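Local coordinates for hydrogenase expression/formation protein HypE (Desulfovibrio vulgaris subsp. vulgaris, PDB 2Z1U) that binds ATP and magnesium and acts in hydrogenase maturation, probably in making the cyanide ligands of the metal centre, at the interface of chains A and B. Coordinates in Å, arbitrary orientation; residue numbers count along the deposited sequence, not the author numbering. Chains: chain A/B, Hydrogenase expression/formation protein HypE.

Contact 1: the interface of chains A and B. Residues chain A 56-57, 59, 223, 343; chain B 13, 129, 131.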
ATOM      1  N   ASP A  56      -5.726  -0.727   0.916  1.00 49.13           N
ATOM      2  CA  ASP A  56      -6.254  -1.734   1.839  1.00 48.70           C
ATOM      3  C   ASP A  56      -5.268  -2.870   1.973  1.00 48.22           C
ATOM      4  O   ASP A  56      -4.660  -3.277   0.982  1.00 48.00           O
ATOM      5  CB  ASP A  56      -7.619  -2.287   1.348  1.00 47.98           C
ATOM      6  CG  ASP A  56      -8.788  -1.487   1.877  1.00 50.57           C
ATOM      7  OD1 ASP A  56      -8.990  -1.525   3.103  1.00 51.06           O
ATOM      8  OD2 ASP A  56      -9.525  -0.852   1.089  1.00 49.45           O
ATOM      9  N   SER A  57      -5.095  -3.372   3.196  1.00 47.71           N
ATOM     10  CA  SER A  57      -4.335  -4.596   3.387  1.00 48.38           C
ATOM     11  C   SER A  57      -5.319  -5.743   3.525  1.00 48.93           C
ATOM     12  O   SER A  57      -6.422  -5.553   4.019  1.00 49.22           O
ATOM     13  CB  SER A  57      -3.450  -4.552   4.628  1.00 47.64           C
ATOM     14  OG  SER A  57      -2.524  -3.493   4.576  1.00 48.80           O
ATOM     15  N   THR A  59      -5.881  -9.743   4.850  1.00 49.77           N
ATOM     16  CA  THR A  59      -5.369 -10.600   5.924  1.00 49.52           C
ATOM     17  C   THR A  59      -6.248 -11.851   6.055  1.00 49.22           C
ATOM     18  O   THR A  59      -6.240 -12.516   7.089  1.00 49.05           O
ATOM     19  CB  THR A  59      -5.345  -9.852   7.295  1.00 49.54           C
ATOM     20  OG1 THR A  59      -6.652  -9.356   7.578  1.00 50.05           O
ATOM     21  CG2 THR A  59      -4.370  -8.670   7.282  1.00 49.37           C
ATOM     22  N   ARG A 223     -16.101  -4.754   6.172  1.00 49.91           N
ATOM     23  CA  ARG A 223     -16.086  -5.049   7.611  1.00 50.05           C
ATOM     24  C   ARG A 223     -17.218  -4.334   8.297  1.00 50.27           C
ATOM     25  O   ARG A 223     -17.439  -3.151   8.060  1.00 51.32           O
ATOM     26  CB  ARG A 223     -14.766  -4.662   8.268  1.00 50.14           C
ATOM     27  CG  ARG A 223     -13.643  -5.597   7.923  1.00 52.57           C
ATOM     28  CD  ARG A 223     -12.428  -4.751   7.539  1.00 58.19           C
ATOM     29  NE  ARG A 223     -11.666  -4.472   8.714  1.00 56.49           N
ATOM     30  CZ  ARG A 223     -10.811  -3.467   8.887  1.00 55.94           C
ATOM     31  NH1 ARG A 223     -10.587  -2.544   7.962  1.00 53.70           N
ATOM     32  NH2 ARG A 223     -10.203  -3.385  10.047  1.00 50.98           N
ATOM     33  N   CYS A 343     -11.327 -10.655   5.973  1.00 54.05           N
ATOM     34  CA  CYS A 343     -10.706 -10.149   4.749  1.00 54.44           C
ATOM     35  C   CYS A 343      -9.282  -9.732   5.071  1.00 54.11           C
ATOM     36  O   CYS A 343      -8.823  -9.816   6.230  1.00 53.50           O
ATOM     37  CB  CYS A 343     -11.478  -8.958   4.177  1.00 54.39           C
ATOM     38  SG  CYS A 343     -11.607  -7.566   5.328  1.00 59.87           S
ATOM     39  OXT CYS A 343      -8.574  -9.316   4.154  1.00 54.15           O
TER
ATOM     40  N   GLY B  13      -9.966  -3.749  14.973  1.00 58.10           N
ATOM     41  CA  GLY B  13      -9.885  -4.223  13.589  1.00 58.27           C
ATOM     42  C   GLY B  13     -11.175  -4.779  13.006  1.00 58.62           C
ATOM     43  O   GLY B  13     -11.187  -5.281  11.869  1.00 57.92           O
ATOM     44  N   ASP B 129      -5.636   2.444   5.934  1.00 51.83           N
ATOM     45  CA  ASP B 129      -6.307   1.216   6.325  1.00 51.09           C
ATOM     46  C   ASP B 129      -5.678   0.730   7.610  1.00 50.43           C
ATOM     47  O   ASP B 129      -4.503   0.964   7.844  1.00 50.15           O
ATOM     48  CB  ASP B 129      -6.151   0.146   5.237  1.00 50.20           C
ATOM     49  CG  ASP B 129      -6.975  -1.101   5.530  1.00 51.00           C
ATOM     50  OD1 ASP B 129      -8.209  -0.961   5.738  1.00 49.00           O
ATOM     51  OD2 ASP B 129      -6.405  -2.211   5.540  1.00 49.29           O
ATOM     52  N   LYS B 131      -5.744  -2.864   9.858  1.00 50.63           N
ATOM     53  CA  LYS B 131      -6.126  -4.245  10.082  1.00 50.43           C
ATOM     54  C   LYS B 131      -5.465  -4.663  11.397  1.00 50.66           C
ATOM     55  O   LYS B 131      -4.284  -4.403  11.614  1.00 50.25           O
ATOM     56  CB  LYS B 131      -5.669  -5.150   8.910  1.00 51.00           C
ATOM     57  CG  LYS B 131      -6.390  -4.970   7.535  1.00 48.99           C
ATOM     58  CD  LYS B 131      -7.931  -5.111   7.653  1.00 50.96           C
ATOM     59  CE  LYS B 131      -8.683  -5.235   6.333  1.00 50.99           C
ATOM     60  NZ  LYS B 131      -8.540  -4.088   5.358  1.00 51.43           N
TER
HETATM   61  O   HOH W   1      -3.793  -1.975   6.378  1.00 30.47           O
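The ATP and magnesium site of HypE, an AIR synthase-related protein, lies at the dimer interface, where A:Asp56, A:Ser57 and A:Arg223 meet B:Asp129 and B:Lys131. B:Asp129 OD2 accepts a nearly straight bond from the backbone A:Ser57 N at 2.9 Å. The N-H comes from above the carboxylate plane, 48° out of it. B:Lys131 NZ binds the same oxygen from its syn side. Bends at chi2 (-55°) and chi4 bring NZ to the carbonyl A:Ser57 O at 2.9 Å and into a salt bridge with A:Asp56 OD1 at 3.4 Å. The side chains of A:Asp56 and B:Asp129 cross at about a right angle, with carboxylate planes 73° apart and OD1 atoms 2.8 Å apart. Both belong to a magnesium site. B:Lys131 NZ and A:Arg223 NH1, in a salt bridge at 3.6 Å to B:Asp129 OD1, probably ease the charge between them. A:Arg223 lays one guanidinium face over B:Lys131 CD, 3.5 Å from CZ. Its NE and NH2 grip B:Gly13 O side-on; the NH2 bond is 2.8 Å. The C-terminal A:Cys343, which carries the carbamoyl group dehydrated to the cyano group, has SG 3.9 Å from B:Lys131 CE. Both chains supply site residues, and the contact probably helps to hold them together.

Contact 2: the interface of chains A and B. Residues chain A 53, 55, 93, 144, 146; chain B 93, 144, 146.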
ATOM      1  N   MET A  53      -7.818   7.855  -4.760  1.00 51.03           N
ATOM      2  CA  MET A  53      -6.784   6.954  -4.249  1.00 51.18           C
ATOM      3  C   MET A  53      -7.240   6.229  -2.973  1.00 49.81           C
ATOM      4  O   MET A  53      -7.744   6.858  -2.029  1.00 50.29           O
ATOM      5  CB  MET A  53      -5.483   7.730  -3.985  1.00 50.57           C
ATOM      6  CG  MET A  53      -4.349   6.914  -3.343  1.00 51.46           C
ATOM      7  SD  MET A  53      -2.918   7.943  -2.869  1.00 54.78           S
ATOM      8  CE  MET A  53      -1.610   6.725  -2.794  1.00 51.40           C
ATOM      9  N   THR A  55      -6.179   2.674  -0.244  1.00 48.30           N
ATOM     10  CA  THR A  55      -5.322   1.532   0.088  1.00 48.44           C
ATOM     11  C   THR A  55      -6.046   0.556   1.025  1.00 48.77           C
ATOM     12  O   THR A  55      -6.846   0.969   1.841  1.00 49.92           O
ATOM     13  CB  THR A  55      -3.972   1.970   0.720  1.00 47.05           C
ATOM     14  OG1 THR A  55      -3.070   0.862   0.706  1.00 48.73           O
ATOM     15  CG2 THR A  55      -4.141   2.444   2.199  1.00 47.89           C
ATOM     16  N   SER A  93      -0.932  -0.708  -7.113  1.00 49.69           N
ATOM     17  CA  SER A  93       0.321  -1.227  -6.597  1.00 50.36           C
ATOM     18  C   SER A  93       0.012  -2.426  -5.690  1.00 51.20           C
ATOM     19  O   SER A  93      -1.095  -2.541  -5.166  1.00 50.93           O
ATOM     20  CB  SER A  93       1.048  -0.158  -5.785  1.00 50.58           C
ATOM     21  OG  SER A  93       0.286   0.212  -4.642  1.00 47.90           O
ATOM     22  N   ASN A 144      -0.965  -5.784   0.682  1.00 49.10           N
ATOM     23  CA  ASN A 144      -1.562  -4.477   0.556  1.00 48.72           C
ATOM     24  C   ASN A 144      -1.699  -4.120  -0.920  1.00 49.52           C
ATOM     25  O   ASN A 144      -0.789  -4.384  -1.732  1.00 49.11           O
ATOM     26  CB  ASN A 144      -0.718  -3.414   1.266  1.00 49.11           C
ATOM     27  CG  ASN A 144      -1.309  -2.016   1.111  1.00 49.65           C
ATOM     28  OD1 ASN A 144      -1.132  -1.389   0.075  1.00 52.11           O
ATOM     29  ND2 ASN A 144      -2.012  -1.531   2.142  1.00 48.03           N
ATOM     30  N   THR A 146      -2.899  -0.644  -3.396  1.00 48.77           N
ATOM     31  CA  THR A 146      -3.341   0.744  -3.457  1.00 49.49           C
ATOM     32  C   THR A 146      -3.822   0.982  -4.887  1.00 50.13           C
ATOM     33  O   THR A 146      -3.187   0.541  -5.852  1.00 48.66           O
ATOM     34  CB  THR A 146      -2.186   1.696  -3.071  1.00 48.94           C
ATOM     35  OG1 THR A 146      -1.729   1.340  -1.761  1.00 50.96           O
ATOM     36  CG2 THR A 146      -2.603   3.163  -3.074  1.00 47.99           C
TER
ATOM     37  N   SER B  93      -0.542   7.108   1.076  1.00 49.69           N
ATOM     38  CA  SER B  93      -1.489   6.293   1.816  1.00 50.36           C
ATOM     39  C   SER B  93      -0.709   5.452   2.836  1.00 51.20           C
ATOM     40  O   SER B  93       0.482   5.202   2.656  1.00 50.93           O
ATOM     41  CB  SER B  93      -2.247   5.364   0.873  1.00 50.58           C
ATOM     42  OG  SER B  93      -1.359   4.446   0.247  1.00 47.90           O
ATOM     43  N   ASN B 144       2.436  -0.603   5.343  1.00 49.10           N
ATOM     44  CA  ASN B 144       2.663  -0.300   3.951  1.00 48.72           C
ATOM     45  C   ASN B 144       2.377   1.176   3.698  1.00 49.52           C
ATOM     46  O   ASN B 144       1.398   1.741   4.226  1.00 49.11           O
ATOM     47  CB  ASN B 144       1.772  -1.159   3.048  1.00 49.11           C
ATOM     48  CG  ASN B 144       1.964  -0.827   1.571  1.00 49.65           C
ATOM     49  OD1 ASN B 144       1.416   0.155   1.089  1.00 52.11           O
ATOM     50  ND2 ASN B 144       2.744  -1.647   0.857  1.00 48.03           N
ATOM     51  N   THR B 146       2.134   3.967   0.261  1.00 48.77           N
ATOM     52  CA  THR B 146       2.209   4.171  -1.180  1.00 49.49           C
ATOM     53  C   THR B 146       2.286   5.681  -1.398  1.00 50.13           C
ATOM     54  O   THR B 146       1.575   6.454  -0.747  1.00 48.66           O
ATOM     55  CB  THR B 146       0.977   3.550  -1.878  1.00 48.94           C
ATOM     56  OG1 THR B 146       0.922   2.159  -1.540  1.00 50.96           O
ATOM     57  CG2 THR B 146       1.023   3.695  -3.396  1.00 47.99           C
TER
HETATM   58  O   HOH W   2      -0.659   2.112   1.433  1.00 26.31           O
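The backbones of strands 50-58, 87-99 and 141-151 are extended here, and their side chains meet at the two-fold axis. This is the centre of the interface of two identical chains, and the packing of these strands probably holds the dimer together. A:Thr146 and B:Thr146 reach toward each other tip to tip, and their OG1 hydroxyls share a hydrogen bond of 2.8 Å. Each OG1 stands anti to its carbonyl carbon (chi1 -57°), which turns it toward its twin. A:Thr55 OG1 also bonds A:Thr146 OG1, at 2.8 Å, and takes an N-H from A:Asn144 ND2 at 3.0 Å. That donor bond lies close to the amide plane and helps to fix the rotation of the A:Asn144 amide. The two Asn144 amides stack with planes 13° apart, and A:Asn144 CG is 3.5 Å from B:Asn144 CG. Their OD1 atoms approach to 3.1 Å. Both can only accept as modelled, so this pair is a clash and doubtful evidence of attraction. At one side A:Thr55 CG2 packs on B:Ser93 CB at 3.7 Å, and the extended A:Met53 chain sets its CE methyl beside the same serine. Water 2 joins the two chains: it bonds A:Thr55 OG1, B:Ser93 OG at 2.7 Å and B:Asn144 OD1 at 2.9 Å.

Contact 3: the interface of chains A and B. Residues chain A 50-51, 85, 151; chain B 43-45.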
ATOM      1  N   PRO A  50      -8.489  15.192 -11.543  1.00 60.57           N
ATOM      2  CA  PRO A  50      -9.071  14.796 -10.263  1.00 59.19           C
ATOM      3  C   PRO A  50      -9.015  13.279 -10.166  1.00 57.56           C
ATOM      4  O   PRO A  50      -9.572  12.583 -11.019  1.00 57.12           O
ATOM      5  CB  PRO A  50     -10.520  15.298 -10.345  1.00 59.38           C
ATOM      6  CG  PRO A  50     -10.596  16.135 -11.600  1.00 60.19           C
ATOM      7  CD  PRO A  50      -9.509  15.646 -12.499  1.00 60.52           C
ATOM      8  N   LEU A  51      -8.310  12.780  -9.155  1.00 55.91           N
ATOM      9  CA  LEU A  51      -8.067  11.350  -9.012  1.00 54.30           C
ATOM     10  C   LEU A  51      -8.627  10.841  -7.703  1.00 53.55           C
ATOM     11  O   LEU A  51      -8.819  11.607  -6.764  1.00 54.33           O
ATOM     12  CB  LEU A  51      -6.566  11.042  -9.082  1.00 53.87           C
ATOM     13  CG  LEU A  51      -5.795  11.581 -10.291  1.00 54.31           C
ATOM     14  CD1 LEU A  51      -4.337  11.331 -10.089  1.00 55.06           C
ATOM     15  CD2 LEU A  51      -6.273  10.962 -11.595  1.00 52.80           C
ATOM     16  N   LEU A  85     -15.766   6.344  -5.086  1.00 50.25           N
ATOM     17  CA  LEU A  85     -15.706   7.789  -5.291  1.00 50.28           C
ATOM     18  C   LEU A  85     -16.102   8.196  -6.713  1.00 50.73           C
ATOM     19  O   LEU A  85     -15.759   9.289  -7.164  1.00 50.98           O
ATOM     20  CB  LEU A  85     -14.308   8.317  -4.968  1.00 50.35           C
ATOM     21  CG  LEU A  85     -14.254   9.521  -4.023  1.00 50.63           C
ATOM     22  CD1 LEU A  85     -14.700   9.115  -2.609  1.00 51.44           C
ATOM     23  CD2 LEU A  85     -12.851  10.131  -4.000  1.00 49.75           C
ATOM     24  N   ILE A 151     -11.519  10.397 -11.486  1.00 54.41           N
ATOM     25  CA  ILE A 151     -12.897  10.714 -11.101  1.00 54.70           C
ATOM     26  C   ILE A 151     -13.715  11.086 -12.338  1.00 55.14           C
ATOM     27  O   ILE A 151     -13.244  11.836 -13.206  1.00 54.23           O
ATOM     28  CB  ILE A 151     -12.990  11.752  -9.954  1.00 55.15           C
ATOM     29  CG1 ILE A 151     -12.486  11.115  -8.649  1.00 55.10           C
ATOM     30  CG2 ILE A 151     -14.439  12.224  -9.758  1.00 53.96           C
ATOM     31  CD1 ILE A 151     -12.099  12.082  -7.574  1.00 56.31           C
TER
ATOM     32  N   ALA B  43      -9.488   8.842  -1.197  1.00 51.92           N
ATOM     33  CA  ALA B  43      -9.137  10.245  -1.125  1.00 52.57           C
ATOM     34  C   ALA B  43      -9.236  10.881  -2.519  1.00 52.35           C
ATOM     35  O   ALA B  43      -8.816  10.279  -3.508  1.00 51.47           O
ATOM     36  CB  ALA B  43      -7.720  10.385  -0.571  1.00 51.83           C
ATOM     37  N   ARG B  44      -9.775  12.093  -2.582  1.00 51.90           N
ATOM     38  CA  ARG B  44      -9.800  12.886  -3.814  1.00 52.71           C
ATOM     39  C   ARG B  44      -8.532  13.707  -3.913  1.00 53.55           C
ATOM     40  O   ARG B  44      -8.179  14.442  -2.979  1.00 53.24           O
ATOM     41  CB  ARG B  44     -11.025  13.820  -3.881  1.00 53.77           C
ATOM     42  CG  ARG B  44     -11.020  14.698  -5.126  1.00 55.21           C
ATOM     43  CD  ARG B  44     -11.821  15.965  -4.939  1.00 62.65           C
ATOM     44  NE  ARG B  44     -11.382  17.005  -5.873  1.00 65.75           N
ATOM     45  CZ  ARG B  44     -12.037  17.334  -6.981  1.00 67.79           C
ATOM     46  NH1 ARG B  44     -13.171  16.712  -7.297  1.00 68.79           N
ATOM     47  NH2 ARG B  44     -11.564  18.292  -7.770  1.00 67.80           N
ATOM     48  N   LEU B  45      -7.854  13.574  -5.055  1.00 54.25           N
ATOM     49  CA  LEU B  45      -6.559  14.181  -5.298  1.00 55.76           C
ATOM     50  C   LEU B  45      -6.573  15.038  -6.572  1.00 56.59           C
ATOM     51  O   LEU B  45      -7.050  14.603  -7.622  1.00 56.65           O
ATOM     52  CB  LEU B  45      -5.510  13.069  -5.426  1.00 55.45           C
ATOM     53  CG  LEU B  45      -4.684  12.561  -4.237  1.00 57.13           C
ATOM     54  CD1 LEU B  45      -5.339  12.649  -2.867  1.00 56.18           C
ATOM     55  CD2 LEU B  45      -4.156  11.179  -4.510  1.00 56.76           C
TER
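A:Leu51 and B:Leu45 pair through their backbones in an antiparallel beta bridge, the tight part of this contact. A:Leu51 N donates to B:Leu45 O at 2.7 Å. The return bond runs from B:Leu45 N to A:Leu51 O at 2.8 Å. The two bonds help to set the register of strand 43-46 of chain B against strand 50-58 of chain A. Side-chain packing beside the bridge is looser and rests on B:Arg44, which hides 53 Å² of its surface against chain A. Its CG is anti to the backbone N (chi1 177°), and the chain runs extended as far as NE, along the surface of chain A. A:Ile151 crosses this chain at about a right angle and sets its CD1 methyl 3.7 Å from B:Arg44 CG. A:Leu85 CD2 lies 3.9 Å from B:Arg44 N. At the far end A:Pro50 CB sits over one guanidinium face, offset toward its rim and 4.1 Å from B:Arg44 NH2. The contact there is van der Waals in character. In the fold, the bridge joins the start of strand 50-58 to the partner's short strand 43-46, while A:Ile151 closes strand 141-151 next to it.

Strand 50-58 of chain A runs through all three contacts: its start lies in contact 3, its middle in contact 2 and its end in contact 1. Strand 141-151 is shared by contacts 2 and 3. The C-alpha centres of contacts 1 and 2 are about 12 Å apart, those of contacts 2 and 3 about 14 Å, and those of contacts 1 and 3 about 21 Å. Contact 2 lies on the two-fold axis, where Asn144 and Thr146 meet their own copies. Contacts 1 and 3 lie off it, and each occurs twice. The strand probably couples dimer packing to the ATP and magnesium site.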